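Local coordinates for AcrVIA1 (Listeria seeligeri, PDB 6VRB), which binds crRNA-loaded Cas13a and, as a phage-encoded anti-CRISPR, enables escape from type VI-A CRISPR-Cas immunity, at residues K6-K11 / V94-A100; S56-V62 / L74-K79; N173-Y179 / S223-E229. All coordinates share one frame. Numbering follows the deposited sequence.

The three contacts step away from the RNA. Interaction 1 touches it directly, through Val94 on U51 of chain A, and also meets Cas13a; interaction 2 has its nearest atom about 12 Å from the nucleic acid and interaction 3 about 28 Å, and neither is touched by Cas13a. In sequence, interaction 2 is nested within the loop that interaction 1 closes, while interaction 3 follows both. Interactions 1 and 3 lie on opposite sides of the chain's centre, about 38 Å apart between centres; interaction 2 has its centre about 23 Å from each of theirs, with nearest atoms about 8 and 9 Å away. Helix 163-175 joins the last two: its start packs on the hairpin of interaction 2, and its end belongs to interaction 3.

Interaction 1: K6-K11 / V94-A100; sequences KDLKVK and VLQIYLA. With nucleotides of chain A.
Strand 8-10 is paired with the extended chain that follows helix 88-94, the two segments running 130° apart end to end. Val10 is bridged to Ile97 (CA to CA 4.7 Å). Positive phi values mark both turning points: Gln96 (58/52), just past the helix, and Lys11 (41/46), just past the strand. Backbone hydrogen bonds set the register: Lys11 N to Gln96 O 3.1 Å, Tyr98 N to Lys9 O 3.1 Å, Ala100 N to Asp7 O 3.1 Å, and a weak Lys9 N to Tyr98 O at 3.4 Å. Strand 8-10 also pairs with strand 13-15, so residues 97-100 flank a small β-hairpin. Apolar contacts add Leu8 CD2 to Leu99 CD2 (3.6 Å, both leucines m,t) and Val10 CG1 to Ile97 CG1 (4.2 Å). Among polar side chains, Tyr98 OH donates to Gln96 OE1 (2.6 Å). Segment 94-100 also meets the partners: Gln96 NE2 and Ile97 O hydrogen-bond to side chains of Cas13a, and Val94 CG2 lies 3.7 Å from C5 of U51 of chain A.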
loop_
_atom_site.group_PDB
_atom_site.type_symbol
_atom_site.label_atom_id
_atom_site.label_comp_id
_atom_site.label_asym_id
_atom_site.label_seq_id
_atom_site.Cartn_x
_atom_site.Cartn_y
_atom_site.Cartn_z
ATOM N N LYS C 6 -10.472 20.810 -4.234
ATOM C CA LYS C 6 -9.068 20.658 -3.770
ATOM C C LYS C 6 -8.270 21.893 -4.197
ATOM O O LYS C 6 -8.777 22.649 -5.047
ATOM C CB LYS C 6 -8.472 19.339 -4.271
ATOM C CG LYS C 6 -7.296 18.817 -3.457
ATOM C CD LYS C 6 -7.187 17.310 -3.468
ATOM C CE LYS C 6 -8.246 16.633 -2.623
ATOM N NZ LYS C 6 -7.973 16.788 -1.175
ATOM N N ASP C 7 -7.089 22.115 -3.615
ATOM C CA ASP C 7 -6.308 23.313 -4.011
ATOM C C ASP C 7 -6.038 23.208 -5.513
ATOM O O ASP C 7 -5.564 22.149 -5.953
ATOM C CB ASP C 7 -4.998 23.409 -3.228
ATOM C CG ASP C 7 -5.183 23.829 -1.782
ATOM O OD1 ASP C 7 -6.341 23.851 -1.324
ATOM O OD2 ASP C 7 -4.167 24.129 -1.126
ATOM N N LEU C 8 -6.306 24.284 -6.254
ATOM C CA LEU C 8 -6.124 24.277 -7.728
ATOM C C LEU C 8 -5.170 25.397 -8.133
ATOM O O LEU C 8 -5.387 26.537 -7.697
ATOM C CB LEU C 8 -7.486 24.501 -8.390
ATOM C CG LEU C 8 -8.461 23.329 -8.332
ATOM C CD1 LEU C 8 -9.791 23.711 -8.958
ATOM C CD2 LEU C 8 -7.883 22.110 -9.029
ATOM N N LYS C 9 -4.165 25.077 -8.947
ATOM C CA LYS C 9 -3.257 26.128 -9.467
ATOM C C LYS C 9 -3.827 26.515 -10.831
ATOM O O LYS C 9 -3.759 25.682 -11.747
ATOM C CB LYS C 9 -1.831 25.587 -9.598
ATOM C CG LYS C 9 -0.848 26.501 -10.311
ATOM C CD LYS C 9 0.516 25.872 -10.469
ATOM C CE LYS C 9 1.110 25.425 -9.149
ATOM N NZ LYS C 9 2.348 24.634 -9.342
ATOM N N VAL C 10 -4.384 27.720 -10.948
ATOM C CA VAL C 10 -5.015 28.119 -12.239
ATOM C C VAL C 10 -4.205 29.242 -12.884
ATOM O O VAL C 10 -4.055 30.305 -12.261
ATOM C CB VAL C 10 -6.480 28.550 -12.041
ATOM C CG1 VAL C 10 -7.127 28.939 -13.360
ATOM C CG2 VAL C 10 -7.296 27.475 -11.342
ATOM N N LYS C 11 -3.735 28.998 -14.105
ATOM C CA LYS C 11 -2.986 30.029 -14.884
ATOM C C LYS C 11 -2.012 30.828 -14.007
ATOM O O LYS C 11 -1.999 32.067 -14.128
ATOM C CB LYS C 11 -3.838 30.833 -15.876
ATOM C CG LYS C 11 -5.170 31.393 -15.400
ATOM C CD LYS C 11 -5.933 32.025 -16.541
ATOM C CE LYS C 11 -5.724 31.278 -17.841
ATOM N NZ LYS C 11 -6.221 32.041 -19.010
ATOM N N VAL C 94 -7.280 25.039 -22.081
ATOM C CA VAL C 94 -7.414 26.435 -22.479
ATOM C C VAL C 94 -7.258 27.350 -21.271
ATOM O O VAL C 94 -6.592 28.389 -21.342
ATOM C CB VAL C 94 -8.751 26.648 -23.211
ATOM C CG1 VAL C 94 -9.044 28.105 -23.420
ATOM C CG2 VAL C 94 -8.707 25.970 -24.555
ATOM N N LEU C 95 -7.812 26.957 -20.130
ATOM C CA LEU C 95 -7.745 27.780 -18.934
ATOM C C LEU C 95 -6.623 27.386 -17.981
ATOM O O LEU C 95 -6.535 27.976 -16.902
ATOM C CB LEU C 95 -9.077 27.741 -18.194
ATOM C CG LEU C 95 -10.224 28.402 -18.945
ATOM C CD1 LEU C 95 -11.510 28.196 -18.201
ATOM C CD2 LEU C 95 -9.941 29.873 -19.121
ATOM N N GLN C 96 -5.799 26.400 -18.347
ATOM C CA GLN C 96 -4.566 26.017 -17.642
ATOM C C GLN C 96 -4.816 25.643 -16.181
ATOM O O GLN C 96 -4.170 26.143 -15.264
ATOM C CB GLN C 96 -3.509 27.113 -17.768
ATOM C CG GLN C 96 -3.030 27.252 -19.183
ATOM C CD GLN C 96 -2.319 26.004 -19.655
ATOM O OE1 GLN C 96 -1.486 25.446 -18.944
ATOM N NE2 GLN C 96 -2.676 25.532 -20.840
ATOM N N ILE C 97 -5.760 24.730 -15.991
ATOM C CA ILE C 97 -6.194 24.300 -14.668
ATOM C C ILE C 97 -5.401 23.068 -14.264
ATOM O O ILE C 97 -5.337 22.088 -15.010
ATOM C CB ILE C 97 -7.701 24.009 -14.667
ATOM C CG1 ILE C 97 -8.473 25.274 -15.029
ATOM C CG2 ILE C 97 -8.142 23.462 -13.330
ATOM C CD1 ILE C 97 -9.905 25.034 -15.372
ATOM N N TYR C 98 -4.787 23.117 -13.085
ATOM C CA TYR C 98 -3.979 22.021 -12.573
ATOM C C TYR C 98 -4.399 21.762 -11.135
ATOM O O TYR C 98 -5.342 22.368 -10.623
ATOM C CB TYR C 98 -2.488 22.358 -12.654
ATOM C CG TYR C 98 -1.961 22.587 -14.045
ATOM C CD1 TYR C 98 -1.490 21.542 -14.823
ATOM C CD2 TYR C 98 -1.949 23.859 -14.586
ATOM C CE1 TYR C 98 -1.009 21.770 -16.099
ATOM C CE2 TYR C 98 -1.481 24.091 -15.855
ATOM C CZ TYR C 98 -1.009 23.048 -16.602
ATOM O OH TYR C 98 -0.550 23.300 -17.866
ATOM N N LEU C 99 -3.684 20.869 -10.467
ATOM C CA LEU C 99 -3.754 20.726 -9.022
ATOM C C LEU C 99 -2.543 21.415 -8.411
ATOM O O LEU C 99 -1.461 21.420 -9.003
ATOM C CB LEU C 99 -3.807 19.254 -8.608
ATOM C CG LEU C 99 -5.115 18.509 -8.874
ATOM C CD1 LEU C 99 -4.975 17.051 -8.576
ATOM C CD2 LEU C 99 -6.201 19.100 -8.022
ATOM N N ALA C 100 -2.732 22.018 -7.238
ATOM C CA ALA C 100 -1.647 22.778 -6.627
ATOM C C ALA C 100 -0.613 21.857 -6.000
ATOM O O ALA C 100 0.593 22.110 -6.097
ATOM C CB ALA C 100 -2.194 23.742 -5.584
ATOM P P U A 51 -4.115 20.062 -25.665
ATOM O OP1 U A 51 -3.182 21.209 -25.633
ATOM O OP2 U A 51 -4.955 19.766 -24.483
ATOM O "O5'" U A 51 -5.055 20.233 -26.939
ATOM C "C5'" U A 51 -6.481 20.368 -26.795
ATOM C "C4'" U A 51 -7.051 21.177 -27.936
ATOM O "O4'" U A 51 -7.295 22.540 -27.483
ATOM C "C3'" U A 51 -6.161 21.304 -29.166
ATOM O "O3'" U A 51 -6.961 21.433 -30.333
ATOM C "C2'" U A 51 -5.467 22.636 -28.926
ATOM O "O2'" U A 51 -4.994 23.235 -30.114
ATOM C "C1'" U A 51 -6.612 23.446 -28.324
ATOM N N1 U A 51 -6.174 24.592 -27.517
ATOM C C2 U A 51 -5.355 24.344 -26.436
ATOM O O2 U A 51 -4.989 23.225 -26.128
ATOM N N3 U A 51 -4.983 25.458 -25.729
ATOM C C4 U A 51 -5.333 26.766 -25.983
ATOM O O4 U A 51 -4.914 27.661 -25.250
ATOM C C5 U A 51 -6.185 26.939 -27.119
ATOM C C6 U A 51 -6.566 25.873 -27.831
#

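Interaction 2: S56-V62 / L74-K79; sequences SPTSSLV and LFVIEK
Strands 59-62 and 73-78 form an antiparallel β-hairpin with a long connection; the axes of 59-62 and 74-78 approach to 4.5 Å, with 156° between their N-to-C directions. Two hydrogen-bonded pairs fix the register. In Ser60-Ile77, Ser60 N to Ile77 O is 3.0 Å and Ile77 N to Ser60 O 2.8 Å; in Val62-Phe75, Val62 N to Phe75 O is 2.6 Å and Phe75 N to Val62 O 2.7 Å. Between them sits the non-hydrogen-bonded pair Leu61-Val76, CA to CA 4.6 Å. Before the strand, Thr58 centres an inverse gamma turn, with its CB 4.1 Å from Lys79 CE.

On one face Leu61 (t,p) lays CD1 into the hollow between Val76 CG2 (3.7 Å) and Leu74 CB (4.3 Å), and the small Ser59 puts CB 4.0 Å from Val76 CG1. On the other, Val62 packs against both Phe75, its cross-strand partner (CB to CB 3.9 Å), and Ile77, diagonally (Val62 CG2 to Ile77 CD1 3.7 Å). There Ser60, in the p rotamer, turns OG across to hydrogen-bond Ile77 O (3.0 Å), which also accepts Ser60 N.

The Leu61-Val76 face rests on Trp50 of helix 44-53, with Met53 also under Val76; Ser60, Val62 and Ile77 face helix 163-175 at Ile163, Pro164 and Leu167. Strand 73-78 is the middle of three, bonded through Val76 to Leu84 of strand 83-87.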
loop_
_atom_site.group_PDB
_atom_site.type_symbol
_atom_site.label_atom_id
_atom_site.label_comp_id
_atom_site.label_asym_id
_atom_site.label_seq_id
_atom_site.Cartn_x
_atom_site.Cartn_y
_atom_site.Cartn_z
ATOM N N SER C 56 -21.801 34.265 -22.027
ATOM C CA SER C 56 -23.095 34.997 -22.034
ATOM C C SER C 56 -23.883 34.658 -20.764
ATOM O O SER C 56 -23.901 33.476 -20.378
ATOM C CB SER C 56 -23.892 34.658 -23.264
ATOM O OG SER C 56 -24.424 33.346 -23.173
ATOM N N PRO C 57 -24.566 35.637 -20.130
ATOM C CA PRO C 57 -25.316 35.402 -18.887
ATOM C C PRO C 57 -26.491 34.415 -18.987
ATOM O O PRO C 57 -26.662 33.639 -18.068
ATOM C CB PRO C 57 -25.866 36.789 -18.521
ATOM C CG PRO C 57 -24.990 37.757 -19.282
ATOM C CD PRO C 57 -24.643 37.031 -20.563
ATOM N N THR C 58 -27.271 34.477 -20.071
ATOM C CA THR C 58 -28.444 33.569 -20.218
ATOM C C THR C 58 -28.008 32.228 -20.821
ATOM O O THR C 58 -28.433 31.931 -21.955
ATOM C CB THR C 58 -29.533 34.216 -21.082
ATOM O OG1 THR C 58 -29.031 34.335 -22.414
ATOM C CG2 THR C 58 -29.965 35.572 -20.570
ATOM N N SER C 59 -27.224 31.443 -20.074
ATOM C CA SER C 59 -26.749 30.117 -20.550
ATOM C C SER C 59 -26.747 29.119 -19.386
ATOM O O SER C 59 -26.441 29.535 -18.254
ATOM C CB SER C 59 -25.382 30.240 -21.161
ATOM O OG SER C 59 -24.430 30.628 -20.184
ATOM N N SER C 60 -27.017 27.843 -19.679
ATOM C CA SER C 60 -27.037 26.764 -18.656
ATOM C C SER C 60 -25.934 25.755 -18.990
ATOM O O SER C 60 -25.854 25.343 -20.161
ATOM C CB SER C 60 -28.385 26.104 -18.607
ATOM O OG SER C 60 -28.790 25.696 -19.905
ATOM N N LEU C 61 -25.131 25.357 -17.997
ATOM C CA LEU C 61 -24.031 24.441 -18.253
ATOM C C LEU C 61 -24.418 23.047 -17.775
ATOM O O LEU C 61 -25.024 22.900 -16.712
ATOM C CB LEU C 61 -22.754 24.912 -17.549
ATOM C CG LEU C 61 -21.448 24.152 -17.768
ATOM C CD1 LEU C 61 -21.002 24.271 -19.190
ATOM C CD2 LEU C 61 -20.374 24.662 -16.855
ATOM N N VAL C 62 -24.093 22.029 -18.571
ATOM C CA VAL C 62 -24.401 20.634 -18.270
ATOM C C VAL C 62 -23.092 19.863 -18.225
ATOM O O VAL C 62 -22.275 19.983 -19.140
ATOM C CB VAL C 62 -25.356 20.026 -19.317
ATOM C CG1 VAL C 62 -25.560 18.545 -19.079
ATOM C CG2 VAL C 62 -26.687 20.744 -19.305
ATOM N N LEU C 74 -18.596 18.816 -21.194
ATOM C CA LEU C 74 -19.309 20.008 -20.750
ATOM C C LEU C 74 -20.211 20.535 -21.862
ATOM O O LEU C 74 -19.726 20.864 -22.944
ATOM C CB LEU C 74 -18.299 21.073 -20.344
ATOM C CG LEU C 74 -17.375 20.664 -19.204
ATOM C CD1 LEU C 74 -16.289 21.684 -19.034
ATOM C CD2 LEU C 74 -18.163 20.510 -17.926
ATOM N N PHE C 75 -21.510 20.645 -21.603
ATOM C CA PHE C 75 -22.472 21.135 -22.587
ATOM C C PHE C 75 -23.009 22.488 -22.143
ATOM O O PHE C 75 -23.322 22.673 -20.965
ATOM C CB PHE C 75 -23.631 20.153 -22.773
ATOM C CG PHE C 75 -23.256 18.888 -23.489
ATOM C CD1 PHE C 75 -23.218 18.844 -24.870
ATOM C CD2 PHE C 75 -22.943 17.746 -22.781
ATOM C CE1 PHE C 75 -22.873 17.681 -25.532
ATOM C CE2 PHE C 75 -22.589 16.582 -23.436
ATOM C CZ PHE C 75 -22.557 16.551 -24.810
ATOM N N VAL C 76 -23.135 23.422 -23.085
ATOM C CA VAL C 76 -23.779 24.710 -22.838
ATOM C C VAL C 76 -25.081 24.757 -23.614
ATOM O O VAL C 76 -25.081 24.629 -24.843
ATOM C CB VAL C 76 -22.883 25.890 -23.245
ATOM C CG1 VAL C 76 -23.628 27.175 -23.044
ATOM C CG2 VAL C 76 -21.632 25.915 -22.437
ATOM N N ILE C 77 -26.186 24.967 -22.912
ATOM C CA ILE C 77 -27.499 25.071 -23.531
ATOM C C ILE C 77 -27.921 26.532 -23.526
ATOM O O ILE C 77 -28.009 27.157 -22.463
ATOM C CB ILE C 77 -28.532 24.191 -22.813
ATOM C CG1 ILE C 77 -28.135 22.724 -22.942
ATOM C CG2 ILE C 77 -29.896 24.416 -23.402
ATOM C CD1 ILE C 77 -28.937 21.804 -22.080
ATOM N N GLU C 78 -28.182 27.070 -24.711
ATOM C CA GLU C 78 -28.579 28.458 -24.876
ATOM C C GLU C 78 -30.078 28.558 -24.575
ATOM O O GLU C 78 -30.756 27.544 -24.397
ATOM C CB GLU C 78 -28.154 28.922 -26.275
ATOM C CG GLU C 78 -28.272 30.414 -26.619
ATOM C CD GLU C 78 -27.402 31.302 -25.752
ATOM O OE1 GLU C 78 -26.354 30.836 -25.268
ATOM O OE2 GLU C 78 -27.775 32.476 -25.548
ATOM N N LYS C 79 -30.603 29.785 -24.490
ATOM C CA LYS C 79 -31.987 30.004 -24.081
ATOM C C LYS C 79 -32.974 29.473 -25.116
ATOM O O LYS C 79 -34.063 29.006 -24.760
ATOM C CB LYS C 79 -32.207 31.495 -23.827
ATOM C CG LYS C 79 -33.553 31.843 -23.238
ATOM C CD LYS C 79 -33.742 31.142 -21.905
ATOM C CE LYS C 79 -32.802 31.689 -20.846
ATOM N NZ LYS C 79 -33.027 31.033 -19.527
#

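Interaction 3: N173-Y179 / S223-E229; sequences NKKSQKY and SKQILKE
Segment 173-179 is a sharp joint between two helices. Helix 163-175 ends at Lys175, Ser176 is extended (phi/psi -149/175), and Gln177, with positive phi (68/-124), occupies the N-cap position of helix 178-199. Residues 223-228 are the C-terminal end of helix 207-228, which passes beside this joint at the chain's C-terminus. Two close approaches set the spacing: Asn173 to Leu227 at 5.1 Å and Tyr179 to Ser223 at 6.3 Å, CA to CA. Helices 178-199 and 207-228 form a long helical hairpin, and the contact lies at the end where its arms meet helix 163-175.

Leu227 (m,t) fits into the corner of the joint: its CD2 is 3.6 Å from Asn173 CB and 3.5 Å from Lys174 CG, and its CD1 3.9 Å from Tyr179 CE1. Ile226 points at the start of the second helix, CG2 3.3 Å from Lys178 CB and CD1 4.2 Å from Tyr179 N, and also meets Ile182. Tyr179, chi1 t, swings its ring back so that CE1 lies 3.1 Å from Ser223 OG. Beyond the segments, Val147 packs on Leu227.

Lys174 and Lys178 contribute aliphatic carbons, CG and CB. Ile226, Leu227 and Asn173 each bury 85-88 Å², and the contacts that can be read with confidence are largely between carbons, as expected where apolar side chains press into a joint between helices.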
loop_
_atom_site.group_PDB
_atom_site.type_symbol
_atom_site.label_atom_id
_atom_site.label_comp_id
_atom_site.label_asym_id
_atom_site.label_seq_id
_atom_site.Cartn_x
_atom_site.Cartn_y
_atom_site.Cartn_z
ATOM N N ASN C 173 -41.790 25.759 -9.812
ATOM C CA ASN C 173 -42.242 25.253 -8.487
ATOM C C ASN C 173 -41.640 26.104 -7.362
ATOM O O ASN C 173 -42.386 26.455 -6.428
ATOM C CB ASN C 173 -41.882 23.777 -8.305
ATOM C CG ASN C 173 -42.487 22.887 -9.371
ATOM O OD1 ASN C 173 -43.063 23.377 -10.339
ATOM N ND2 ASN C 173 -42.362 21.582 -9.201
ATOM N N LYS C 174 -40.356 26.454 -7.474
ATOM C CA LYS C 174 -39.652 27.250 -6.433
ATOM C C LYS C 174 -40.273 28.644 -6.290
ATOM O O LYS C 174 -40.472 29.088 -5.144
ATOM C CB LYS C 174 -38.180 27.423 -6.819
ATOM C CG LYS C 174 -37.204 26.459 -6.160
ATOM C CD LYS C 174 -35.774 26.952 -6.219
ATOM C CE LYS C 174 -34.835 26.176 -5.320
ATOM N NZ LYS C 174 -33.495 26.805 -5.257
ATOM N N LYS C 175 -40.602 29.280 -7.418
ATOM C CA LYS C 175 -41.125 30.673 -7.433
ATOM C C LYS C 175 -42.385 30.860 -6.577
ATOM O O LYS C 175 -42.440 31.882 -5.868
ATOM C CB LYS C 175 -41.384 31.118 -8.876
ATOM C CG LYS C 175 -40.134 31.377 -9.706
ATOM C CD LYS C 175 -40.424 32.034 -11.039
ATOM C CE LYS C 175 -39.175 32.303 -11.850
ATOM N NZ LYS C 175 -39.491 32.947 -13.147
ATOM N N SER C 176 -43.336 29.921 -6.590
ATOM C CA SER C 176 -44.596 30.188 -5.842
ATOM C C SER C 176 -45.260 28.930 -5.264
ATOM O O SER C 176 -44.777 27.812 -5.527
ATOM C CB SER C 176 -45.560 30.977 -6.692
ATOM O OG SER C 176 -45.649 30.429 -7.997
ATOM N N GLN C 177 -46.332 29.161 -4.491
ATOM C CA GLN C 177 -47.204 28.151 -3.825
ATOM C C GLN C 177 -46.509 27.381 -2.691
ATOM O O GLN C 177 -45.986 28.027 -1.762
ATOM C CB GLN C 177 -47.857 27.209 -4.839
ATOM C CG GLN C 177 -49.110 27.789 -5.483
ATOM C CD GLN C 177 -50.145 26.728 -5.769
ATOM O OE1 GLN C 177 -50.026 25.584 -5.334
ATOM N NE2 GLN C 177 -51.178 27.106 -6.502
ATOM N N LYS C 178 -46.501 26.048 -2.799
ATOM C CA LYS C 178 -46.027 25.120 -1.735
ATOM C C LYS C 178 -44.573 25.392 -1.336
ATOM O O LYS C 178 -44.293 25.345 -0.123
ATOM C CB LYS C 178 -46.189 23.675 -2.220
ATOM C CG LYS C 178 -47.558 23.342 -2.799
ATOM C CD LYS C 178 -47.653 21.942 -3.365
ATOM C CE LYS C 178 -49.006 21.648 -3.978
ATOM N NZ LYS C 178 -49.107 20.243 -4.436
ATOM N N TYR C 179 -43.691 25.702 -2.287
ATOM C CA TYR C 179 -42.269 25.928 -1.912
ATOM C C TYR C 179 -42.165 27.107 -0.935
ATOM O O TYR C 179 -41.421 26.992 0.058
ATOM C CB TYR C 179 -41.404 26.142 -3.156
ATOM C CG TYR C 179 -39.933 25.913 -2.913
ATOM C CD1 TYR C 179 -39.430 24.633 -2.759
ATOM C CD2 TYR C 179 -39.048 26.973 -2.814
ATOM C CE1 TYR C 179 -38.084 24.410 -2.524
ATOM C CE2 TYR C 179 -37.699 26.768 -2.580
ATOM C CZ TYR C 179 -37.214 25.482 -2.436
ATOM O OH TYR C 179 -35.886 25.268 -2.206
ATOM N N SER C 223 -40.503 18.990 0.559
ATOM C CA SER C 223 -40.225 20.163 -0.315
ATOM C C SER C 223 -39.685 19.733 -1.686
ATOM O O SER C 223 -40.119 20.321 -2.692
ATOM C CB SER C 223 -39.265 21.099 0.370
ATOM O OG SER C 223 -38.952 22.202 -0.472
ATOM N N LYS C 224 -38.806 18.730 -1.753
ATOM C CA LYS C 224 -38.228 18.286 -3.057
ATOM C C LYS C 224 -39.333 17.755 -3.986
ATOM O O LYS C 224 -39.299 18.062 -5.208
ATOM C CB LYS C 224 -37.109 17.267 -2.826
ATOM C CG LYS C 224 -35.805 17.868 -2.315
ATOM C CD LYS C 224 -34.691 16.863 -2.120
ATOM C CE LYS C 224 -33.429 17.498 -1.578
ATOM N NZ LYS C 224 -32.356 16.498 -1.362
ATOM N N GLN C 225 -40.315 17.054 -3.413
ATOM C CA GLN C 225 -41.436 16.448 -4.187
ATOM C C GLN C 225 -42.209 17.546 -4.928
ATOM O O GLN C 225 -42.565 17.320 -6.101
ATOM C CB GLN C 225 -42.350 15.671 -3.239
ATOM C CG GLN C 225 -41.592 14.714 -2.330
ATOM C CD GLN C 225 -40.571 13.912 -3.097
ATOM O OE1 GLN C 225 -40.564 13.893 -4.326
ATOM N NE2 GLN C 225 -39.694 13.238 -2.372
ATOM N N ILE C 226 -42.413 18.702 -4.290
ATOM C CA ILE C 226 -43.134 19.836 -4.940
ATOM C C ILE C 226 -42.348 20.258 -6.188
ATOM O O ILE C 226 -42.981 20.473 -7.239
ATOM C CB ILE C 226 -43.267 21.012 -3.953
ATOM C CG1 ILE C 226 -43.535 20.530 -2.525
ATOM C CG2 ILE C 226 -44.314 22.006 -4.430
ATOM C CD1 ILE C 226 -43.452 21.620 -1.483
ATOM N N LEU C 227 -41.019 20.336 -6.076
ATOM C CA LEU C 227 -40.148 20.734 -7.214
ATOM C C LEU C 227 -40.253 19.703 -8.345
ATOM O O LEU C 227 -40.362 20.124 -9.512
ATOM C CB LEU C 227 -38.705 20.848 -6.713
ATOM C CG LEU C 227 -38.410 22.067 -5.840
ATOM C CD1 LEU C 227 -36.964 22.058 -5.373
ATOM C CD2 LEU C 227 -38.719 23.352 -6.589
ATOM N N LYS C 228 -40.257 18.406 -8.013
ATOM C CA LYS C 228 -40.334 17.355 -9.069
ATOM C C LYS C 228 -41.664 17.420 -9.839
ATOM O O LYS C 228 -41.648 17.169 -11.060
ATOM C CB LYS C 228 -39.981 15.972 -8.513
ATOM C CG LYS C 228 -38.486 15.718 -8.365
ATOM C CD LYS C 228 -38.135 14.600 -7.408
ATOM C CE LYS C 228 -36.667 14.602 -7.036
ATOM N NZ LYS C 228 -36.396 13.765 -5.845
ATOM N N GLU C 229 -42.769 17.681 -9.135
ATOM C CA GLU C 229 -44.143 17.784 -9.704
ATOM C C GLU C 229 -44.094 18.495 -11.063
ATOM O O GLU C 229 -45.160 18.574 -11.702
ATOM C CB GLU C 229 -45.065 18.552 -8.756
ATOM C CG GLU C 229 -45.334 17.836 -7.446
ATOM C CD GLU C 229 -46.115 16.539 -7.569
ATOM O OE1 GLU C 229 -46.455 16.163 -8.708
ATOM O OE2 GLU C 229 -46.380 15.909 -6.527
#